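Local coordinates for putative lipoprotein (Bacteroides fragilis, PDB 3NQI) that is of unknown function but is a putative lipoprotein, possibly lipid-binding, that binds cadmium ions in the crystal, at residues A115-Q118 against I124-P127. Residues are numbered along the deposited sequence; the frame is centred on the assembly and turned at random.
Sequences APFQ and IVLP
One face of the Phe117 ring rests on Val125, whose CB sits 3.8 Å from the ring centroid and 21° off its normal, a CH-pi contact displaced toward the CZ rim; Ala115 O lies in the ring plane at the edge. Phe117 CG stands between its own backbone N and carbonyl carbon (chi1 69°), which swings the ring across to the partner strand, so that both valine methyls lie close to it, CG1 nearest CE1. Beneath this pair the backbones are clamped by two bonds, Phe117 N to Val125 O (2.9 Å) and Val125 N to Phe117 O (2.8 Å), the signature of an antiparallel hydrogen-bonded pair. Val125 O also takes a CA-H...O contact from Pro116 CA at 3.2 Å. At the next hydrogen-bonding position, Ala115 opposite Pro127, the proline has no N-H to give, and apolar contact takes over: the side chains of Pro116 and Pro127 cross at about a right angle, CD to CD 4.1 Å. The contact spans the start of strand 117-120 in the hairpin it makes with strand 123-132. Strand 186-195 pairs with the far edge of strand 123-132, while Ile240 of strand 234-241 packs against Pro116, Gln118 and Ile124.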
ATOM      1  N   ALA A 115       5.954   2.072  -9.039  1.00 20.10           N
ATOM      2  CA  ALA A 115       4.616   2.701  -9.088  1.00 22.18           C
ATOM      3  C   ALA A 115       3.590   1.691  -8.572  1.00 18.15           C
ATOM      4  O   ALA A 115       3.970   0.544  -8.229  1.00 19.16           O
ATOM      5  CB  ALA A 115       4.309   3.168 -10.547  1.00 22.38           C
ATOM      6  N   PRO A 116       2.300   2.067  -8.445  1.00 19.74           N
ATOM      7  CA  PRO A 116       1.379   1.059  -7.914  1.00 19.92           C
ATOM      8  C   PRO A 116       1.449  -0.222  -8.723  1.00 20.06           C
ATOM      9  O   PRO A 116       1.544  -0.163  -9.956  1.00 17.46           O
ATOM     10  CB  PRO A 116       0.010   1.717  -8.096  1.00 19.22           C
ATOM     11  CG  PRO A 116       0.367   3.204  -7.909  1.00 20.01           C
ATOM     12  CD  PRO A 116       1.616   3.348  -8.674  1.00 19.76           C
ATOM     13  N   PHE A 117       1.450  -1.356  -8.033  1.00 18.77           N
ATOM     14  CA  PHE A 117       1.696  -2.638  -8.675  1.00 20.45           C
ATOM     15  C   PHE A 117       0.923  -3.787  -8.065  1.00 20.52           C
ATOM     16  O   PHE A 117       0.390  -3.669  -6.979  1.00 18.41           O
ATOM     17  CB  PHE A 117       3.184  -2.956  -8.733  1.00 22.39           C
ATOM     18  CG  PHE A 117       3.820  -3.258  -7.387  1.00 19.15           C
ATOM     19  CD1 PHE A 117       4.428  -2.256  -6.651  1.00 18.00           C
ATOM     20  CD2 PHE A 117       3.869  -4.558  -6.906  1.00 26.08           C
ATOM     21  CE1 PHE A 117       5.016  -2.545  -5.422  1.00 20.57           C
ATOM     22  CE2 PHE A 117       4.472  -4.855  -5.696  1.00 25.54           C
ATOM     23  CZ  PHE A 117       5.056  -3.863  -4.959  1.00 21.93           C
ATOM     24  N   GLN A 118       0.881  -4.907  -8.780  1.00 18.67           N
ATOM     25  CA  GLN A 118       0.175  -6.073  -8.348  1.00 19.89           C
ATOM     26  C   GLN A 118       1.120  -6.994  -7.622  1.00 20.32           C
ATOM     27  O   GLN A 118       2.156  -7.369  -8.152  1.00 19.79           O
ATOM     28  CB  GLN A 118      -0.459  -6.788  -9.554  1.00 20.73           C
ATOM     29  CG  GLN A 118      -1.382  -7.934  -9.111  1.00 24.06           C
ATOM     30  CD  GLN A 118      -2.005  -8.743 -10.225  1.00 25.93           C
ATOM     31  OE1 GLN A 118      -1.740  -8.504 -11.412  1.00 24.11           O
ATOM     32  NE2 GLN A 118      -2.827  -9.746  -9.839  1.00 20.83           N
ATOM     33  N   ILE A 124      -2.756  -5.631  -4.042  1.00 18.67           N
ATOM     34  CA  ILE A 124      -1.989  -4.649  -4.774  1.00 17.89           C
ATOM     35  C   ILE A 124      -1.273  -3.709  -3.773  1.00 17.96           C
ATOM     36  O   ILE A 124      -1.642  -3.641  -2.596  1.00 20.44           O
ATOM     37  CB  ILE A 124      -2.844  -3.829  -5.753  1.00 19.01           C
ATOM     38  CG1 ILE A 124      -3.929  -3.106  -4.985  1.00 16.13           C
ATOM     39  CG2 ILE A 124      -3.434  -4.752  -6.912  1.00 16.80           C
ATOM     40  CD1 ILE A 124      -4.713  -2.045  -5.829  1.00 21.80           C
ATOM     41  N   VAL A 125      -0.221  -3.062  -4.289  1.00 19.99           N
ATOM     42  CA  VAL A 125       0.668  -2.269  -3.473  1.00 17.43           C
ATOM     43  C   VAL A 125       0.838  -0.857  -4.023  1.00 19.09           C
ATOM     44  O   VAL A 125       1.111  -0.688  -5.208  1.00 16.54           O
ATOM     45  CB  VAL A 125       2.023  -2.934  -3.272  1.00 16.77           C
ATOM     46  CG1 VAL A 125       2.926  -2.023  -2.332  1.00 16.22           C
ATOM     47  CG2 VAL A 125       1.825  -4.318  -2.613  1.00 19.01           C
ATOM     48  N   LEU A 126       0.627   0.136  -3.147  1.00 13.31           N
ATOM     49  CA  LEU A 126       0.915   1.549  -3.482  1.00 16.65           C
ATOM     50  C   LEU A 126       2.205   2.033  -2.843  1.00 17.62           C
ATOM     51  O   LEU A 126       2.333   2.030  -1.652  1.00 16.81           O
ATOM     52  CB  LEU A 126      -0.257   2.455  -3.090  1.00 18.37           C
ATOM     53  CG  LEU A 126      -1.492   2.546  -3.993  1.00 23.11           C
ATOM     54  CD1 LEU A 126      -1.969   1.242  -4.426  1.00 28.80           C
ATOM     55  CD2 LEU A 126      -2.607   3.420  -3.220  1.00 18.71           C
ATOM     56  N   PRO A 127       3.216   2.435  -3.657  1.00 16.39           N
ATOM     57  CA  PRO A 127       4.294   3.230  -3.063  1.00 18.35           C
ATOM     58  C   PRO A 127       3.794   4.637  -2.802  1.00 22.06           C
ATOM     59  O   PRO A 127       3.240   5.221  -3.737  1.00 27.73           O
ATOM     60  CB  PRO A 127       5.360   3.243  -4.150  1.00 16.97           C
ATOM     61  CG  PRO A 127       4.809   2.467  -5.284  1.00 19.99           C
ATOM     62  CD  PRO A 127       3.352   2.374  -5.128  1.00 20.04           C
TER